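Local coordinates for hypothetical protein aq_1447 (PDB 1YVU) that uses short single-stranded DNA guides to bind complementary RNA targets and cleaves them with a PIWI endonuclease domain of RNase H fold, at residues E310-V322 / E653-M665. Residues are numbered along the deposited sequence; the frame is centred on the assembly and turned at random.
Sequences ERAKGKLNFKDTV and EVLCSQILSLTLM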
loop_
_atom_site.group_PDB
_atom_site.type_symbol
_atom_site.label_atom_id
_atom_site.label_comp_id
_atom_site.label_asym_id
_atom_site.label_seq_id
_atom_site.Cartn_x
_atom_site.Cartn_y
_atom_site.Cartn_z
ATOM N N GLU A 310 -7.691 -10.564 19.993
ATOM C CA GLU A 310 -8.586 -9.506 20.411
ATOM C C GLU A 310 -9.731 -9.537 19.418
ATOM O O GLU A 310 -9.522 -9.673 18.206
ATOM C CB GLU A 310 -7.895 -8.145 20.431
ATOM C CG GLU A 310 -6.794 -7.984 21.496
ATOM C CD GLU A 310 -7.291 -7.980 22.957
ATOM O OE1 GLU A 310 -8.026 -7.030 23.345
ATOM O OE2 GLU A 310 -6.910 -8.914 23.722
ATOM N N ARG A 311 -10.944 -9.568 19.961
ATOM C CA ARG A 311 -12.150 -9.611 19.154
ATOM C C ARG A 311 -12.547 -8.224 18.725
ATOM O O ARG A 311 -12.290 -7.257 19.444
ATOM C CB ARG A 311 -13.284 -10.261 19.940
ATOM C CG ARG A 311 -13.210 -11.779 19.960
ATOM C CD ARG A 311 -12.923 -12.371 21.342
ATOM N NE ARG A 311 -11.964 -13.480 21.275
ATOM C CZ ARG A 311 -12.263 -14.775 21.384
ATOM N NH1 ARG A 311 -13.518 -15.184 21.571
ATOM N NH2 ARG A 311 -11.285 -15.673 21.271
ATOM N N ALA A 312 -13.161 -8.137 17.547
ATOM C CA ALA A 312 -13.642 -6.867 16.985
ATOM C C ALA A 312 -14.774 -6.306 17.818
ATOM O O ALA A 312 -15.429 -7.053 18.541
ATOM C CB ALA A 312 -14.126 -7.073 15.572
ATOM N N LYS A 313 -15.004 -5.003 17.731
ATOM C CA LYS A 313 -16.093 -4.410 18.493
ATOM C C LYS A 313 -17.475 -4.699 17.897
ATOM O O LYS A 313 -18.360 -5.149 18.619
ATOM C CB LYS A 313 -15.872 -2.928 18.684
ATOM C CG LYS A 313 -14.710 -2.613 19.624
ATOM C CD LYS A 313 -14.444 -1.100 19.742
ATOM C CE LYS A 313 -15.611 -0.307 20.343
ATOM N NZ LYS A 313 -15.314 1.154 20.328
ATOM N N GLY A 314 -17.640 -4.497 16.589
ATOM C CA GLY A 314 -18.919 -4.768 15.946
ATOM C C GLY A 314 -19.067 -4.339 14.494
ATOM O O GLY A 314 -18.086 -4.158 13.781
ATOM N N LYS A 315 -20.307 -4.245 14.027
ATOM C CA LYS A 315 -20.547 -3.798 12.671
ATOM C C LYS A 315 -20.988 -2.342 12.770
ATOM O O LYS A 315 -21.761 -1.963 13.650
ATOM C CB LYS A 315 -21.597 -4.641 11.943
ATOM C CG LYS A 315 -21.560 -4.366 10.453
ATOM C CD LYS A 315 -22.778 -4.812 9.683
ATOM C CE LYS A 315 -22.826 -4.035 8.353
ATOM N NZ LYS A 315 -23.763 -4.571 7.314
ATOM N N LEU A 316 -20.405 -1.520 11.912
ATOM C CA LEU A 316 -20.715 -0.109 11.847
ATOM C C LEU A 316 -21.649 0.064 10.662
ATOM O O LEU A 316 -21.292 -0.232 9.532
ATOM C CB LEU A 316 -19.422 0.681 11.631
ATOM C CG LEU A 316 -19.330 2.127 12.105
ATOM C CD1 LEU A 316 -19.454 2.235 13.618
ATOM C CD2 LEU A 316 -18.009 2.645 11.683
ATOM N N ASN A 317 -22.891 0.441 10.929
ATOM C CA ASN A 317 -23.828 0.657 9.840
ATOM C C ASN A 317 -23.457 1.965 9.187
ATOM O O ASN A 317 -22.844 2.860 9.794
ATOM C CB ASN A 317 -25.293 0.650 10.299
ATOM C CG ASN A 317 -25.793 -0.758 10.630
ATOM O OD1 ASN A 317 -25.969 -1.595 9.740
ATOM N ND2 ASN A 317 -26.009 -1.023 11.919
ATOM N N PHE A 318 -23.700 1.993 7.897
ATOM C CA PHE A 318 -23.402 3.150 7.103
ATOM C C PHE A 318 -24.584 3.382 6.183
ATOM O O PHE A 318 -25.395 2.470 5.995
ATOM C CB PHE A 318 -22.099 2.918 6.334
ATOM C CG PHE A 318 -22.090 1.666 5.479
ATOM C CD1 PHE A 318 -22.443 1.723 4.111
ATOM C CD2 PHE A 318 -21.705 0.431 6.018
ATOM C CE1 PHE A 318 -22.410 0.568 3.297
ATOM C CE2 PHE A 318 -21.669 -0.726 5.208
ATOM C CZ PHE A 318 -22.028 -0.646 3.846
ATOM N N LYS A 319 -24.664 4.581 5.607
ATOM C CA LYS A 319 -25.733 4.933 4.690
ATOM C C LYS A 319 -25.451 4.363 3.284
ATOM O O LYS A 319 -24.694 4.929 2.499
ATOM C CB LYS A 319 -25.903 6.440 4.651
ATOM C CG LYS A 319 -26.187 7.118 5.982
ATOM C CD LYS A 319 -27.563 6.758 6.566
ATOM C CE LYS A 319 -27.852 7.555 7.860
ATOM N NZ LYS A 319 -29.207 7.319 8.485
ATOM N N ASP A 320 -26.020 3.196 3.005
ATOM C CA ASP A 320 -25.825 2.508 1.727
ATOM C C ASP A 320 -26.887 2.763 0.674
ATOM O O ASP A 320 -26.787 2.272 -0.454
ATOM C CB ASP A 320 -25.677 0.993 1.935
ATOM C CG ASP A 320 -26.517 0.456 3.091
ATOM O OD1 ASP A 320 -27.527 1.098 3.486
ATOM O OD2 ASP A 320 -26.141 -0.614 3.619
ATOM N N THR A 321 -27.886 3.556 1.040
ATOM C CA THR A 321 -28.976 3.859 0.133
ATOM C C THR A 321 -28.555 4.809 -0.959
ATOM O O THR A 321 -28.016 5.895 -0.702
ATOM C CB THR A 321 -30.221 4.394 0.871
ATOM O OG1 THR A 321 -30.625 3.431 1.862
ATOM C CG2 THR A 321 -31.376 4.614 -0.116
ATOM N N VAL A 322 -28.756 4.319 -2.177
ATOM C CA VAL A 322 -28.468 5.036 -3.403
ATOM C C VAL A 322 -29.760 5.325 -4.185
ATOM O O VAL A 322 -30.768 4.642 -4.007
ATOM C CB VAL A 322 -27.496 4.222 -4.287
ATOM C CG1 VAL A 322 -26.230 3.849 -3.503
ATOM C CG2 VAL A 322 -28.190 2.972 -4.899
ATOM N N GLU A 653 -15.728 6.836 14.146
ATOM C CA GLU A 653 -16.856 6.011 13.754
ATOM C C GLU A 653 -17.718 6.672 12.644
ATOM O O GLU A 653 -18.123 6.010 11.676
ATOM C CB GLU A 653 -17.696 5.667 14.991
ATOM C CG GLU A 653 -16.986 4.714 15.947
ATOM C CD GLU A 653 -16.460 5.385 17.209
ATOM O OE1 GLU A 653 -16.532 6.638 17.350
ATOM O OE2 GLU A 653 -15.971 4.629 18.082
ATOM N N VAL A 654 -17.853 7.996 12.730
ATOM C CA VAL A 654 -18.627 8.782 11.773
ATOM C C VAL A 654 -17.861 8.867 10.437
ATOM O O VAL A 654 -18.430 8.661 9.364
ATOM C CB VAL A 654 -18.930 10.215 12.337
ATOM C CG1 VAL A 654 -19.630 11.086 11.285
ATOM C CG2 VAL A 654 -19.806 10.133 13.591
ATOM N N LEU A 655 -16.558 9.102 10.530
ATOM C CA LEU A 655 -15.687 9.203 9.377
ATOM C C LEU A 655 -15.530 7.881 8.679
ATOM O O LEU A 655 -15.316 7.841 7.461
ATOM C CB LEU A 655 -14.320 9.663 9.824
ATOM C CG LEU A 655 -14.307 10.990 10.572
ATOM C CD1 LEU A 655 -12.961 11.179 11.290
ATOM C CD2 LEU A 655 -14.639 12.138 9.600
ATOM N N CYS A 656 -15.614 6.807 9.469
ATOM C CA CYS A 656 -15.501 5.435 8.974
ATOM C C CYS A 656 -16.723 5.049 8.168
ATOM O O CYS A 656 -16.597 4.440 7.117
ATOM C CB CYS A 656 -15.313 4.453 10.120
ATOM S SG CYS A 656 -13.686 4.481 10.920
ATOM N N SER A 657 -17.894 5.475 8.641
ATOM C CA SER A 657 -19.171 5.224 7.970
ATOM C C SER A 657 -19.200 5.909 6.589
ATOM O O SER A 657 -19.693 5.337 5.614
ATOM C CB SER A 657 -20.331 5.712 8.854
ATOM O OG SER A 657 -21.510 6.009 8.115
ATOM N N GLN A 658 -18.618 7.102 6.511
ATOM C CA GLN A 658 -18.556 7.866 5.259
ATOM C C GLN A 658 -17.593 7.209 4.264
ATOM O O GLN A 658 -17.745 7.340 3.071
ATOM C CB GLN A 658 -18.055 9.272 5.542
ATOM C CG GLN A 658 -18.794 9.981 6.643
ATOM C CD GLN A 658 -18.211 11.327 7.005
ATOM O OE1 GLN A 658 -16.989 11.540 6.983
ATOM N NE2 GLN A 658 -19.095 12.256 7.340
ATOM N N ILE A 659 -16.580 6.520 4.785
ATOM C CA ILE A 659 -15.589 5.823 3.978
ATOM C C ILE A 659 -16.280 4.643 3.351
ATOM O O ILE A 659 -16.186 4.440 2.140
ATOM C CB ILE A 659 -14.431 5.390 4.881
ATOM C CG1 ILE A 659 -13.358 6.443 4.796
ATOM C CG2 ILE A 659 -13.910 3.934 4.593
ATOM C CD1 ILE A 659 -12.420 6.354 5.889
ATOM N N LEU A 660 -17.019 3.921 4.200
ATOM C CA LEU A 660 -17.799 2.744 3.843
ATOM C C LEU A 660 -18.866 3.071 2.830
ATOM O O LEU A 660 -19.082 2.298 1.904
ATOM C CB LEU A 660 -18.467 2.182 5.068
ATOM C CG LEU A 660 -17.621 1.308 5.949
ATOM C CD1 LEU A 660 -18.373 0.974 7.203
ATOM C CD2 LEU A 660 -17.317 0.057 5.179
ATOM N N SER A 661 -19.485 4.246 2.966
ATOM C CA SER A 661 -20.518 4.661 2.020
ATOM C C SER A 661 -19.914 5.012 0.673
ATOM O O SER A 661 -20.455 4.628 -0.344
ATOM C CB SER A 661 -21.329 5.825 2.570
ATOM O OG SER A 661 -22.098 5.403 3.691
ATOM N N LEU A 662 -18.727 5.613 0.689
ATOM C CA LEU A 662 -18.019 6.031 -0.521
ATOM C C LEU A 662 -17.419 4.904 -1.313
ATOM O O LEU A 662 -16.936 5.147 -2.404
ATOM C CB LEU A 662 -16.908 7.041 -0.192
ATOM C CG LEU A 662 -17.306 8.471 0.198
ATOM C CD1 LEU A 662 -16.117 9.239 0.704
ATOM C CD2 LEU A 662 -17.970 9.215 -0.933
ATOM N N THR A 663 -17.427 3.679 -0.778
ATOM C CA THR A 663 -16.877 2.533 -1.524
ATOM C C THR A 663 -17.830 2.258 -2.665
ATOM O O THR A 663 -17.446 1.813 -3.725
ATOM C CB THR A 663 -16.859 1.276 -0.698
ATOM O OG1 THR A 663 -18.156 1.096 -0.107
ATOM C CG2 THR A 663 -15.795 1.342 0.360
ATOM N N LEU A 664 -19.088 2.588 -2.405
ATOM C CA LEU A 664 -20.201 2.423 -3.334
ATOM C C LEU A 664 -20.196 3.443 -4.460
ATOM O O LEU A 664 -20.997 3.356 -5.392
ATOM C CB LEU A 664 -21.536 2.500 -2.582
ATOM C CG LEU A 664 -21.703 1.778 -1.246
ATOM C CD1 LEU A 664 -23.156 1.842 -0.892
ATOM C CD2 LEU A 664 -21.200 0.340 -1.269
HETATM N N MSE A 665 -19.302 4.414 -4.366
HETATM C CA MSE A 665 -19.177 5.407 -5.409
HETATM C C MSE A 665 -18.187 4.960 -6.444
HETATM O O MSE A 665 -17.784 5.730 -7.304
HETATM C CB MSE A 665 -18.828 6.782 -4.842
HETATM C CG MSE A 665 -19.987 7.426 -4.129
HETATM SE SE MSE A 665 -21.673 7.057 -5.019
HETATM C CE MSE A 665 -21.774 8.607 -6.052
#
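Phe318 and Leu316, from the extended linker L2 segment 310-322, lie on helix 652-661 of the PIWI domain, whose fold is that of RNase H. The pairing is a worked example of an interdomain linker laid along a helix: the helix uses another side, through Leu655 and Ile659, to pack on strands 592-599 and 624-627.

Apolar contact dominates. Phe318 turns one ring face to Leu660, whose CB stands 4.0 Å from the ring centroid, 24° off the normal, in a CH-pi contact offset toward the rim. A chi1 of 55°, with CG between the backbone N and the carbonyl carbon, swings the ring over this leucine, while Leu660 CD1 comes within 3.6 Å of Phe318 CD2. Leu664 CD1 adds a looser contact at the ring edge, and Lys614, outside the two segments, touches both Phe318 and Leu664. Replacing Phe318 by alanine would remove the ring, and is likely to leave Leu660 without its aromatic cover and to open a gap between linker and helix. One turn earlier in the helix, Leu316 directs CD2 to Cys656 CB at 3.6 Å, and its CD1 meets Glu653 CB at 4.1 Å.

Charge contributes less. Lys313 NZ is 4.2 Å from Glu653 OE2, beyond a salt bridge; the stronger partner of Lys313 is Glu149, with which it forms one.

A polar link between the two backbones is available through the hydroxyl of Ser661. Its OG lies 2.9 Å from Lys319 O in the linker and 3.1 Å from Ser657 O in its own helix, two acceptors within reach of a single hydroxyl proton.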